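Local coordinates for GlcNAc Inducible Gene 2, GIG2 (Candida albicans, PDB 6AKZ), which binds a ferric ion in a cupin-type core and is probably an oxygenase of the DUF1479 family, its gene being induced by N-acetylglucosamine, at residues K23-I27 and L287-F291; S59-K63 and L81-R85; V96-D100 and K342-F346; T137-F141 and D420-N424; V173-R177 and C250-R254. All coordinates share one frame; numbering follows the deposited sequence.

Interaction 1 (K23-I27 and L287-F291); sequences KQRLI and LRPFF
Where the last turn of helix 18-26 faces the loop that follows helix 278-287, K23 and F290 are the nearest pair of the two backbones, with 7.8 Å between K23 CA and F290 CA. Residues 288-290 keep helical backbone angles without the regular helical bonds, and I27 is the first residue to leave the opposing helix. Two weak bonds run back to K23 O from L26 N and I27 N at the end of the helix. Into the gap between the two backbones F290 sends its ring, which meets I27 from the opposite direction. I27 CD1 sits almost exactly over the ring centre, 3.6 Å from the centroid and only 6° off the normal, a CH-pi contact over one face. K23 CB reaches the same ring obliquely, 3.6 Å from F290 CE2, and L26 CB lies near F290 CZ. The arrangement is plain helix-to-loop packing within the cupin-clan protein, tying the N-terminal helix to a segment more than 250 residues later, well away from the iron site. Beyond CG the chain of K23 runs extended past the ring (chi2 -173°), so the ammonium clears the apolar patch and K23 NZ bonds to P289 O at 2.7 Å. The nitrogen approaches from above the carbonyl plane, 45° out of it. D306, through a salt bridge, and the carbonyl of T309 also hold this ammonium, giving a buried charge three oxygen partners. F214 of helix 211-214 touches L26, I27 and F290, while I27 CD1 also meets L287 CD2 at 4.3 Å.

Interaction 2 (S59-K63 and L81-R85); sequences SYVPK and LFKQR
Y60 and R85 form a cation-pi stack that joins the turn after helix 32-56 to the C-terminal end of helix 76-85, beside the parallel edge of the main mixed sheet where strands 63-65 and 87-91 pair. The side chains cross at about a right angle, yet their flat groups are nearly parallel: ring and guanidinium planes differ by 4°, and R85 CZ lies 3.5 Å from the centroid of the Y60 ring. R85 NH1 stands over the ring centre, and the closest carbon pair is R85 CZ with Y60 CZ at 3.3 Å. L81 CD2 covers the opposite face of the guanidinium toward its rim, so the group is sandwiched between an aromatic ring and a methyl.

Hydrogen bonds at the guanidinium edge add to what the stack does. R85 NH1 donates to Y60 O at 2.8 Å, in the carbonyl plane and on a lone pair; the same residue thus offers its ring to the face and its carbonyl to the edge. On another side R85 NE gives a nearly straight bond to Q84 OE1, 2.7 Å long, although it lies above that amide's plane. With both acceptors close to the guanidinium plane, rotation of the group is restricted. R85 is extended from CG to NE (chi2 175°), which carries the charge across to the tyrosine while its aliphatic part rests on proline. Outside the pair, E49, E52 and I53 of helix 32-56 touch Y60. Beneath the stem of the arginine, P62 CG lies 3.8 Å from R85 CB and 4.0 Å from L81 CB.

Interaction 3 (V96-D100 and K342-F346); sequences VDRID and KKGSF
K343 lays its aliphatic chain across the first turn of helix 96-112 and brings its ammonium to D100, where K343 NZ and D100 OD1 form a salt bridge at 3.2 Å. The two side chains cross at about a right angle, and the nitrogen meets the oxygen from above the carboxylate plane, 43° out of it. A water accepts a long, weak bond from K343 NZ and donates to D100 OD2, so that both carboxylate oxygens are linked to the lysine, one directly and one through solvent. Along the stem, V96 CG1 touches K343 CD at 3.8 Å and I99 CG2 touches K343 CB at 3.9 Å. Extension beyond CG (chi2 175°) lets one lysine span these apolar groups and still reach the acid a helical turn after V96.

I99 also packs on the turn itself, setting I99 CG1 3.7 Å from G344 N and I99 CD1 3.8 Å from G344 CA. G344 takes the third position of the turn with a positive phi (84°), the usual place for glycine in a type II turn, and its bare CA lets I99 close on the backbone.

The next shell holds the loop in shape. N264 OD1 accepts a bond from K343 N, and the backbone of G344 pairs with I94 and A261. L260 of strand 256-261 touches I99 from the sheet side. K342 to S345 is a type II beta turn, closed by the bond from S345 N to K342 O at 3.1 Å; it leads into strand 346-350 of the main sheet and packs against the start of helix 96-112.

Interaction 4 (T137-F141 and D420-N424); sequences TEARF and DDLKN
T137 and L422 meet through methyl groups, T137 CG2 lying 3.6 Å from L422 CD2, and the torsions of the threonine divide its work. CG2 is held anti to the backbone N, facing D421 CB and L422, while OG1 lies beside that nitrogen (chi1 -65°) and is hydrogen-bonded to a water, with S133 O as a second, weak partner. The same water donates to D421 OD2, bridging the segments where the hydroxyl and the carboxylate do not bond directly. L422 CD2 also reaches the ring of F141 obliquely, 3.5 Å from F141 CE2, and R140 CB lies over one face of that ring.

At the outer side K423 bends at its second torsion (chi2 -75°) and folds back toward the helix and E138. K423 NZ therefore bonds to E138 OE2 at 2.8 Å, on the anti side of the carboxylate and 18° out of its plane. K134 forms a further salt bridge with the same oxygen, and W102 NE1 bonds to E138 OE1. The two lysines probably stabilise the ionised glutamate.

A second water donates to D421 O and, weakly, to T137 O near the helix end. F141 is the first residue beyond helix 134-140, and 420-422 belong to a 3-10 segment ahead of helix 426-431; the contact is the packing of that 3-10 turn on a helix's C-terminal turn, an apolar centre flanked by water bridges and a salt bridge.

Interaction 5 (V173-R177 and C250-R254); sequences VYGDR and CSSFR
Close to the iron site of the cupin core, two loops, each running into a strand of the main sheet, meet around the ring of Y174, and R254 lies about 4 Å, side chain to side chain, from the iron ligand D194. The contact contains a Cys sulfur-aromatic pair: C250 SG stands 4.0 Å from the centroid of the Y174 ring, 33° off its normal and hence oblique. S252 OG comes over one face, offset toward the rim, 3.4 Å from Y174 CD1. This hydroxyl is buried with no polar partner in the model; its torsion (chi1 69°) turns it between the backbone N and the carbonyl carbon, over the ring. The phenol oxygen of Y174 bonds to D400 OD2, which fixes the far end of the ring.

R254 bends at its third torsion and brings its guanidinium toward D176, the carboxylate and guanidinium planes being 50° apart. The direct salt bridge, D176 OD2 to R254 NH1, is long at 4.0 Å. Water bridges the gap: one molecule donates to D176 OD2 at 2.8 Å and accepts from R254 NH1 at 3.0 Å. On the acid's other oxygen, R177 N donates to D176 OD1.

S251 OG also bonds to D400, so helix 399-402 borders the contact, with Y401 touching D176 and R177, while the two loops run on into strands 178-181 and 256-261 of the main sheet.

How the interactions relate
The five contacts spread over one cupin-clan chain. Interaction 1 lies far from interactions 3 and 4, about 45 and 46 Å between centres and across the chain's centre, whereas interactions 3 and 4 are about 17 Å apart between centres and touch where R98 nears E138. Interaction 4 also meets interaction 5 through R140, F141 and V173. Interactions 2, 3 and 5 all adjoin the seven-stranded sheet, through strands 63-65, 346-350, and 178-181 with 256-261. Along the chain interactions 2 and 5 nest within the loop closed by interaction 1, while interactions 3 and 4 cross it. Four contacts join parts more than 70 residues apart, interaction 2 being local; of the five, interaction 5 lies near the iron site.

Interaction 1 (K23-I27 and L287-F291)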
# COMPACT_ATOMS: atom_id res chain seq x y z
N LYS A 23 -10.41 -15.75 -16.36
CA LYS A 23 -10.95 -14.73 -17.24
C LYS A 23 -12.43 -14.89 -17.47
O LYS A 23 -13.18 -13.93 -17.47
CB LYS A 23 -10.20 -14.69 -18.58
CG LYS A 23 -8.74 -14.34 -18.52
CD LYS A 23 -8.20 -14.19 -19.94
CE LYS A 23 -6.88 -13.47 -19.97
NZ LYS A 23 -6.54 -13.15 -21.42
N GLN A 24 -12.89 -16.12 -17.65
CA GLN A 24 -14.33 -16.30 -17.88
C GLN A 24 -15.17 -16.14 -16.64
O GLN A 24 -16.32 -15.75 -16.78
CB GLN A 24 -14.63 -17.58 -18.65
CG GLN A 24 -14.20 -17.45 -20.11
CD GLN A 24 -13.61 -18.72 -20.67
OE1 GLN A 24 -13.69 -19.79 -20.07
NE2 GLN A 24 -13.00 -18.60 -21.84
N ARG A 25 -14.58 -16.33 -15.46
CA ARG A 25 -15.23 -15.91 -14.20
C ARG A 25 -15.42 -14.41 -14.06
O ARG A 25 -16.46 -13.93 -13.62
CB ARG A 25 -14.46 -16.42 -12.97
CG ARG A 25 -15.29 -16.46 -11.69
CD ARG A 25 -14.39 -16.76 -10.50
NE ARG A 25 -13.76 -15.52 -10.14
CZ ARG A 25 -12.48 -15.33 -9.80
NH1 ARG A 25 -11.61 -16.32 -9.75
NH2 ARG A 25 -12.08 -14.09 -9.49
N LEU A 26 -14.40 -13.66 -14.45
CA LEU A 26 -14.36 -12.19 -14.25
C LEU A 26 -15.29 -11.35 -15.14
O LEU A 26 -15.93 -10.44 -14.70
CB LEU A 26 -12.91 -11.74 -14.40
CG LEU A 26 -11.94 -12.26 -13.33
CD1 LEU A 26 -10.50 -11.94 -13.67
CD2 LEU A 26 -12.27 -11.69 -11.94
N ILE A 27 -15.42 -11.70 -16.40
CA ILE A 27 -16.21 -10.95 -17.30
C ILE A 27 -17.32 -11.88 -17.82
O ILE A 27 -16.99 -12.91 -18.39
CB ILE A 27 -15.33 -10.38 -18.44
CG1 ILE A 27 -14.23 -9.48 -17.79
CG2 ILE A 27 -16.17 -9.59 -19.43
CD1 ILE A 27 -13.58 -8.46 -18.72
N LEU A 287 -8.05 -4.53 -16.78
CA LEU A 287 -8.45 -4.98 -18.11
C LEU A 287 -7.34 -5.40 -19.04
O LEU A 287 -7.61 -6.04 -20.07
CB LEU A 287 -9.30 -3.91 -18.80
CG LEU A 287 -10.64 -3.56 -18.15
CD1 LEU A 287 -11.36 -2.46 -18.86
CD2 LEU A 287 -11.55 -4.74 -18.06
N ARG A 288 -6.10 -5.05 -18.73
CA ARG A 288 -4.99 -5.40 -19.62
C ARG A 288 -4.85 -6.91 -20.03
O ARG A 288 -4.51 -7.16 -21.20
CB ARG A 288 -3.68 -4.85 -19.12
CG ARG A 288 -2.54 -4.91 -20.13
CD ARG A 288 -2.76 -4.11 -21.37
NE ARG A 288 -1.50 -4.09 -22.17
CZ ARG A 288 -1.39 -3.65 -23.42
NH1 ARG A 288 -2.46 -3.24 -24.07
NH2 ARG A 288 -0.17 -3.62 -23.99
N PRO A 289 -5.11 -7.88 -19.13
CA PRO A 289 -5.09 -9.29 -19.54
C PRO A 289 -6.07 -9.62 -20.61
O PRO A 289 -5.82 -10.57 -21.35
CB PRO A 289 -5.33 -10.08 -18.24
CG PRO A 289 -4.93 -9.11 -17.15
CD PRO A 289 -5.37 -7.77 -17.67
N PHE A 290 -7.15 -8.85 -20.75
CA PHE A 290 -8.14 -9.03 -21.76
C PHE A 290 -7.86 -8.23 -23.05
O PHE A 290 -8.49 -8.50 -24.11
CB PHE A 290 -9.51 -8.60 -21.25
CG PHE A 290 -9.93 -9.33 -20.00
CD1 PHE A 290 -9.57 -8.87 -18.72
CD2 PHE A 290 -10.63 -10.49 -20.07
CE1 PHE A 290 -9.91 -9.56 -17.59
CE2 PHE A 290 -10.99 -11.19 -18.93
CZ PHE A 290 -10.65 -10.70 -17.68
N PHE A 291 -7.00 -7.20 -22.95
CA PHE A 291 -6.71 -6.32 -24.09
C PHE A 291 -5.24 -6.08 -24.21
O PHE A 291 -4.80 -4.93 -24.26
CB PHE A 291 -7.46 -5.01 -23.93
CG PHE A 291 -8.96 -5.16 -23.88
CD1 PHE A 291 -9.70 -5.37 -25.05
CD2 PHE A 291 -9.64 -5.10 -22.70
CE1 PHE A 291 -11.08 -5.48 -25.03
CE2 PHE A 291 -11.03 -5.20 -22.66
CZ PHE A 291 -11.76 -5.41 -23.83

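Interaction 2 (S59-K63 and L81-R85)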
# COMPACT_ATOMS: atom_id res chain seq x y z
N SER A 59 4.58 18.85 -9.62
CA SER A 59 3.60 19.63 -8.89
C SER A 59 2.17 19.05 -9.03
O SER A 59 1.23 19.53 -8.34
CB SER A 59 3.65 21.05 -9.33
OG SER A 59 3.20 21.14 -10.66
N TYR A 60 1.97 18.11 -9.98
CA TYR A 60 0.71 17.39 -10.12
C TYR A 60 0.37 16.60 -8.84
O TYR A 60 -0.81 16.38 -8.54
CB TYR A 60 0.73 16.54 -11.36
CG TYR A 60 -0.60 15.96 -11.79
CD1 TYR A 60 -1.09 14.79 -11.23
CD2 TYR A 60 -1.39 16.62 -12.69
CE1 TYR A 60 -2.30 14.27 -11.62
CE2 TYR A 60 -2.59 16.13 -13.12
CZ TYR A 60 -3.07 15.01 -12.58
OH TYR A 60 -4.26 14.56 -13.02
N VAL A 61 1.35 16.18 -8.04
CA VAL A 61 1.06 15.39 -6.89
C VAL A 61 0.45 16.27 -5.83
O VAL A 61 1.00 17.31 -5.48
CB VAL A 61 2.39 14.78 -6.28
CG1 VAL A 61 2.16 14.13 -4.95
CG2 VAL A 61 2.96 13.83 -7.33
N PRO A 62 -0.70 15.88 -5.30
CA PRO A 62 -1.29 16.65 -4.21
C PRO A 62 -0.32 16.87 -3.01
O PRO A 62 0.40 15.96 -2.57
CB PRO A 62 -2.47 15.80 -3.80
CG PRO A 62 -2.81 14.99 -5.01
CD PRO A 62 -1.48 14.68 -5.63
N LYS A 63 -0.31 18.08 -2.53
CA LYS A 63 0.53 18.45 -1.45
C LYS A 63 -0.20 19.43 -0.55
O LYS A 63 -0.93 20.25 -1.01
CB LYS A 63 1.78 19.11 -2.04
CG LYS A 63 2.88 19.39 -1.08
CD LYS A 63 4.20 19.78 -1.74
CE LYS A 63 4.35 21.26 -1.99
NZ LYS A 63 5.58 21.44 -2.80
N LEU A 81 -8.59 16.01 -4.61
CA LEU A 81 -7.37 15.72 -5.41
C LEU A 81 -6.74 14.34 -5.00
O LEU A 81 -6.23 13.57 -5.86
CB LEU A 81 -6.36 16.88 -5.26
CG LEU A 81 -6.76 18.12 -6.03
CD1 LEU A 81 -6.09 19.36 -5.48
CD2 LEU A 81 -6.50 17.82 -7.50
N PHE A 82 -6.72 14.06 -3.73
CA PHE A 82 -6.15 12.80 -3.20
C PHE A 82 -6.95 11.61 -3.72
O PHE A 82 -6.36 10.68 -4.23
CB PHE A 82 -6.11 12.76 -1.72
CG PHE A 82 -5.73 11.39 -1.18
CD1 PHE A 82 -4.48 10.87 -1.40
CD2 PHE A 82 -6.69 10.64 -0.52
CE1 PHE A 82 -4.13 9.63 -0.89
CE2 PHE A 82 -6.39 9.38 -0.06
CZ PHE A 82 -5.12 8.85 -0.31
N LYS A 83 -8.30 11.65 -3.70
CA LYS A 83 -9.04 10.54 -4.23
C LYS A 83 -8.83 10.32 -5.73
O LYS A 83 -8.96 9.20 -6.18
CB LYS A 83 -10.51 10.63 -3.90
CG LYS A 83 -10.76 10.57 -2.39
CD LYS A 83 -12.22 10.25 -2.10
CE LYS A 83 -12.38 9.82 -0.67
NZ LYS A 83 -13.68 9.12 -0.35
N GLN A 84 -8.63 11.38 -6.51
CA GLN A 84 -8.33 11.27 -7.94
C GLN A 84 -6.92 10.75 -8.21
O GLN A 84 -6.67 9.88 -9.07
CB GLN A 84 -8.53 12.65 -8.65
CG GLN A 84 -8.10 12.66 -10.12
CD GLN A 84 -7.73 14.02 -10.79
OE1 GLN A 84 -7.29 15.03 -10.20
NE2 GLN A 84 -7.94 14.02 -12.07
N ARG A 85 -5.98 11.29 -7.48
CA ARG A 85 -4.58 11.12 -7.84
C ARG A 85 -3.87 10.03 -7.06
O ARG A 85 -2.81 9.53 -7.51
CB ARG A 85 -3.86 12.47 -7.72
CG ARG A 85 -4.40 13.46 -8.74
CD ARG A 85 -3.89 14.87 -8.70
NE ARG A 85 -4.72 15.68 -9.62
CZ ARG A 85 -4.30 16.82 -10.13
NH1 ARG A 85 -3.11 17.32 -9.77
NH2 ARG A 85 -5.10 17.50 -10.94

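Interaction 3 (V96-D100 and K342-F346)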
# COMPACT_ATOMS: atom_id res chain seq x y z
N VAL A 96 12.20 19.74 11.99
CA VAL A 96 13.48 19.31 11.46
C VAL A 96 14.41 18.89 12.57
O VAL A 96 15.14 17.91 12.43
CB VAL A 96 14.14 20.41 10.62
CG1 VAL A 96 15.59 20.07 10.30
CG2 VAL A 96 13.32 20.66 9.35
N ASP A 97 14.42 19.59 13.68
CA ASP A 97 15.34 19.16 14.72
C ASP A 97 15.07 17.77 15.25
O ASP A 97 15.99 16.99 15.57
CB ASP A 97 15.37 20.18 15.88
CG ASP A 97 16.13 21.48 15.51
OD1 ASP A 97 16.93 21.51 14.53
OD2 ASP A 97 15.88 22.48 16.20
N ARG A 98 13.80 17.46 15.40
CA ARG A 98 13.40 16.13 15.81
C ARG A 98 13.74 15.02 14.81
O ARG A 98 14.18 13.91 15.14
CB ARG A 98 11.89 16.16 16.06
CG ARG A 98 11.31 14.84 16.51
CD ARG A 98 12.01 14.16 17.64
NE ARG A 98 12.01 14.99 18.84
CZ ARG A 98 12.60 14.64 20.00
NH1 ARG A 98 13.25 13.49 20.11
NH2 ARG A 98 12.53 15.46 21.06
N ILE A 99 13.54 15.33 13.57
CA ILE A 99 13.95 14.46 12.48
C ILE A 99 15.43 14.14 12.50
O ILE A 99 15.84 12.99 12.33
CB ILE A 99 13.57 15.04 11.10
CG1 ILE A 99 12.10 15.04 10.92
CG2 ILE A 99 14.25 14.27 9.97
CD1 ILE A 99 11.42 13.72 10.76
N ASP A 100 16.25 15.17 12.73
CA ASP A 100 17.70 15.00 12.79
C ASP A 100 18.12 14.08 13.94
O ASP A 100 18.99 13.22 13.76
CB ASP A 100 18.39 16.36 12.93
CG ASP A 100 18.09 17.29 11.77
OD1 ASP A 100 17.35 16.87 10.85
OD2 ASP A 100 18.59 18.43 11.78
N LYS A 342 11.09 17.50 1.80
CA LYS A 342 11.71 18.12 2.96
C LYS A 342 11.62 17.18 4.21
O LYS A 342 10.64 16.49 4.44
CB LYS A 342 11.07 19.48 3.21
CG LYS A 342 11.15 20.44 2.01
CD LYS A 342 12.58 20.85 1.74
CE LYS A 342 12.68 22.04 0.74
NZ LYS A 342 13.04 21.57 -0.65
N LYS A 343 12.63 17.22 5.03
CA LYS A 343 12.61 16.53 6.39
C LYS A 343 11.31 16.77 7.13
O LYS A 343 10.82 17.89 7.15
CB LYS A 343 13.75 17.09 7.28
CG LYS A 343 15.08 16.70 6.81
CD LYS A 343 16.16 17.37 7.65
CE LYS A 343 17.52 16.90 7.16
NZ LYS A 343 18.63 17.51 7.97
N GLY A 344 10.69 15.72 7.61
CA GLY A 344 9.46 15.87 8.35
C GLY A 344 8.18 15.97 7.57
O GLY A 344 7.11 16.15 8.22
N SER A 345 8.26 15.79 6.25
CA SER A 345 7.09 15.54 5.43
C SER A 345 6.77 14.06 5.46
O SER A 345 7.61 13.23 5.72
CB SER A 345 7.31 15.91 3.96
OG SER A 345 7.51 17.31 3.90
N PHE A 346 5.50 13.77 5.22
CA PHE A 346 5.00 12.40 5.13
C PHE A 346 4.41 12.24 3.75
O PHE A 346 3.63 13.10 3.32
CB PHE A 346 4.02 12.07 6.23
CG PHE A 346 3.94 10.63 6.53
CD1 PHE A 346 3.18 9.78 5.73
CD2 PHE A 346 4.68 10.06 7.54
CE1 PHE A 346 3.16 8.46 5.96
CE2 PHE A 346 4.64 8.71 7.78
CZ PHE A 346 3.91 7.91 7.00
O HOH W 1 19.45 20.13 9.73

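Interaction 4 (T137-F141 and D420-N424)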
# COMPACT_ATOMS: atom_id res chain seq x y z
N THR A 137 9.53 3.77 17.08
CA THR A 137 8.41 3.75 18.00
C THR A 137 7.97 5.15 18.29
O THR A 137 6.76 5.47 18.21
CB THR A 137 8.75 2.93 19.28
OG1 THR A 137 8.97 1.60 18.89
CG2 THR A 137 7.63 2.95 20.27
N GLU A 138 8.93 6.07 18.48
CA GLU A 138 8.54 7.43 18.69
C GLU A 138 7.89 8.10 17.48
O GLU A 138 7.02 8.95 17.62
CB GLU A 138 9.72 8.32 19.15
CG GLU A 138 10.23 7.94 20.56
CD GLU A 138 11.34 8.88 21.02
OE1 GLU A 138 11.90 9.63 20.17
OE2 GLU A 138 11.62 8.86 22.25
N ALA A 139 8.40 7.80 16.30
CA ALA A 139 7.86 8.38 15.05
C ALA A 139 6.42 7.91 14.78
O ALA A 139 5.49 8.69 14.47
CB ALA A 139 8.79 8.01 13.85
N ARG A 140 6.24 6.63 14.91
CA ARG A 140 4.96 6.02 14.66
C ARG A 140 3.88 6.59 15.56
O ARG A 140 2.78 6.76 15.15
CB ARG A 140 5.07 4.50 14.85
CG ARG A 140 5.86 3.80 13.76
CD ARG A 140 5.92 2.29 13.93
NE ARG A 140 6.83 1.59 13.03
CZ ARG A 140 7.81 0.76 13.38
NH1 ARG A 140 8.03 0.49 14.62
NH2 ARG A 140 8.55 0.20 12.49
N PHE A 141 4.23 6.90 16.77
CA PHE A 141 3.27 7.40 17.69
C PHE A 141 3.33 8.87 18.03
O PHE A 141 2.62 9.32 18.92
CB PHE A 141 3.24 6.51 18.90
CG PHE A 141 2.94 5.10 18.57
CD1 PHE A 141 1.77 4.76 17.93
CD2 PHE A 141 3.82 4.13 18.92
CE1 PHE A 141 1.47 3.45 17.65
CE2 PHE A 141 3.55 2.80 18.62
CZ PHE A 141 2.37 2.48 18.00
N ASP A 420 9.14 1.07 27.23
CA ASP A 420 9.07 2.45 27.69
C ASP A 420 9.03 3.48 26.54
O ASP A 420 8.57 4.58 26.81
CB ASP A 420 10.25 2.85 28.59
CG ASP A 420 10.15 2.28 30.04
OD1 ASP A 420 9.12 1.68 30.44
OD2 ASP A 420 11.15 2.47 30.77
N ASP A 421 9.46 3.12 25.33
CA ASP A 421 9.36 4.02 24.14
C ASP A 421 7.90 4.32 23.78
O ASP A 421 7.60 5.25 23.03
CB ASP A 421 10.05 3.38 22.94
CG ASP A 421 11.54 3.12 23.16
OD1 ASP A 421 12.07 3.79 24.08
OD2 ASP A 421 12.16 2.34 22.40
N LEU A 422 6.98 3.51 24.29
CA LEU A 422 5.58 3.74 24.08
C LEU A 422 5.05 4.72 25.07
O LEU A 422 3.96 5.12 24.93
CB LEU A 422 4.81 2.41 24.12
CG LEU A 422 5.22 1.35 23.11
CD1 LEU A 422 4.81 -0.06 23.48
CD2 LEU A 422 4.61 1.74 21.78
N LYS A 423 5.85 5.16 26.06
CA LYS A 423 5.53 6.26 26.88
C LYS A 423 4.25 6.03 27.73
O LYS A 423 3.49 6.97 27.99
CB LYS A 423 5.44 7.57 26.12
CG LYS A 423 6.45 7.82 25.00
CD LYS A 423 7.84 8.18 25.43
CE LYS A 423 8.73 8.35 24.19
NZ LYS A 423 10.15 8.11 24.51
N ASN A 424 4.05 4.75 28.06
CA ASN A 424 2.82 4.27 28.69
C ASN A 424 1.53 4.90 28.08
O ASN A 424 0.56 5.13 28.76
CB ASN A 424 2.95 4.39 30.25
CG ASN A 424 2.05 3.42 30.98
OD1 ASN A 424 1.81 2.27 30.52
ND2 ASN A 424 1.47 3.88 32.06
O HOH W 2 10.83 0.66 20.81
O HOH W 3 6.07 6.39 21.31

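Interaction 5 (V173-R177 and C250-R254)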
# COMPACT_ATOMS: atom_id res chain seq x y z
N VAL A 173 0.14 -1.15 13.85
CA VAL A 173 1.47 -1.15 13.36
C VAL A 173 1.81 -2.45 12.62
O VAL A 173 1.84 -3.58 13.22
CB VAL A 173 2.50 -0.89 14.46
CG1 VAL A 173 3.97 -1.06 13.96
CG2 VAL A 173 2.29 0.50 15.09
N TYR A 174 2.16 -2.25 11.35
CA TYR A 174 2.88 -3.25 10.58
C TYR A 174 4.35 -2.82 10.64
O TYR A 174 4.69 -1.77 10.17
CB TYR A 174 2.36 -3.32 9.16
CG TYR A 174 3.20 -4.14 8.25
CD1 TYR A 174 3.20 -5.54 8.35
CD2 TYR A 174 3.99 -3.55 7.30
CE1 TYR A 174 3.97 -6.33 7.48
CE2 TYR A 174 4.78 -4.33 6.42
CZ TYR A 174 4.76 -5.70 6.51
OH TYR A 174 5.54 -6.45 5.66
N GLY A 175 5.20 -3.67 11.23
CA GLY A 175 6.64 -3.33 11.34
C GLY A 175 7.28 -3.26 9.99
O GLY A 175 7.16 -4.18 9.18
N ASP A 176 7.97 -2.16 9.72
CA ASP A 176 8.69 -2.02 8.48
C ASP A 176 10.02 -1.35 8.75
O ASP A 176 10.30 -0.87 9.88
CB ASP A 176 7.86 -1.24 7.45
CG ASP A 176 8.08 -1.71 6.01
OD1 ASP A 176 9.07 -2.31 5.70
OD2 ASP A 176 7.23 -1.41 5.14
N ARG A 177 10.81 -1.29 7.69
CA ARG A 177 12.20 -0.95 7.87
C ARG A 177 12.48 0.44 7.43
O ARG A 177 11.58 1.25 7.33
CB ARG A 177 13.03 -1.97 7.19
CG ARG A 177 12.76 -2.13 5.78
CD ARG A 177 13.44 -3.39 5.34
NE ARG A 177 13.19 -3.58 3.91
CZ ARG A 177 13.94 -4.38 3.13
NH1 ARG A 177 14.99 -5.06 3.62
NH2 ARG A 177 13.67 -4.47 1.85
N CYS A 250 4.03 -9.10 1.39
CA CYS A 250 3.75 -8.36 2.64
C CYS A 250 2.49 -8.94 3.28
O CYS A 250 1.46 -9.00 2.65
CB CYS A 250 3.65 -6.87 2.41
SG CYS A 250 2.73 -5.98 3.71
N SER A 251 2.58 -9.35 4.53
CA SER A 251 1.53 -10.12 5.19
C SER A 251 0.37 -9.27 5.70
O SER A 251 -0.60 -9.85 6.12
CB SER A 251 2.11 -10.87 6.41
OG SER A 251 2.85 -11.95 5.95
N SER A 252 0.46 -7.97 5.71
CA SER A 252 -0.64 -7.12 6.20
C SER A 252 -1.45 -6.54 5.01
O SER A 252 -0.96 -6.46 3.88
CB SER A 252 -0.05 -5.98 7.03
OG SER A 252 0.68 -5.06 6.18
N PHE A 253 -2.70 -6.19 5.30
CA PHE A 253 -3.61 -5.46 4.42
C PHE A 253 -3.39 -4.00 4.70
O PHE A 253 -3.76 -3.51 5.79
CB PHE A 253 -5.05 -5.87 4.71
CG PHE A 253 -6.07 -4.99 4.11
CD1 PHE A 253 -5.99 -4.58 2.76
CD2 PHE A 253 -7.13 -4.57 4.85
CE1 PHE A 253 -6.97 -3.75 2.22
CE2 PHE A 253 -8.09 -3.70 4.32
CZ PHE A 253 -8.01 -3.29 3.00
N ARG A 254 -2.70 -3.29 3.78
CA ARG A 254 -2.44 -1.86 4.01
C ARG A 254 -3.31 -1.13 2.95
O ARG A 254 -3.28 -1.53 1.77
CB ARG A 254 -0.95 -1.53 3.75
CG ARG A 254 0.03 -2.27 4.68
CD ARG A 254 1.47 -2.00 4.32
NE ARG A 254 1.80 -2.56 3.01
CZ ARG A 254 2.95 -2.38 2.37
NH1 ARG A 254 3.93 -1.73 2.97
NH2 ARG A 254 3.16 -2.96 1.18
O HOH W 4 4.75 -0.28 5.52
O HOH W 5 7.24 -1.49 2.61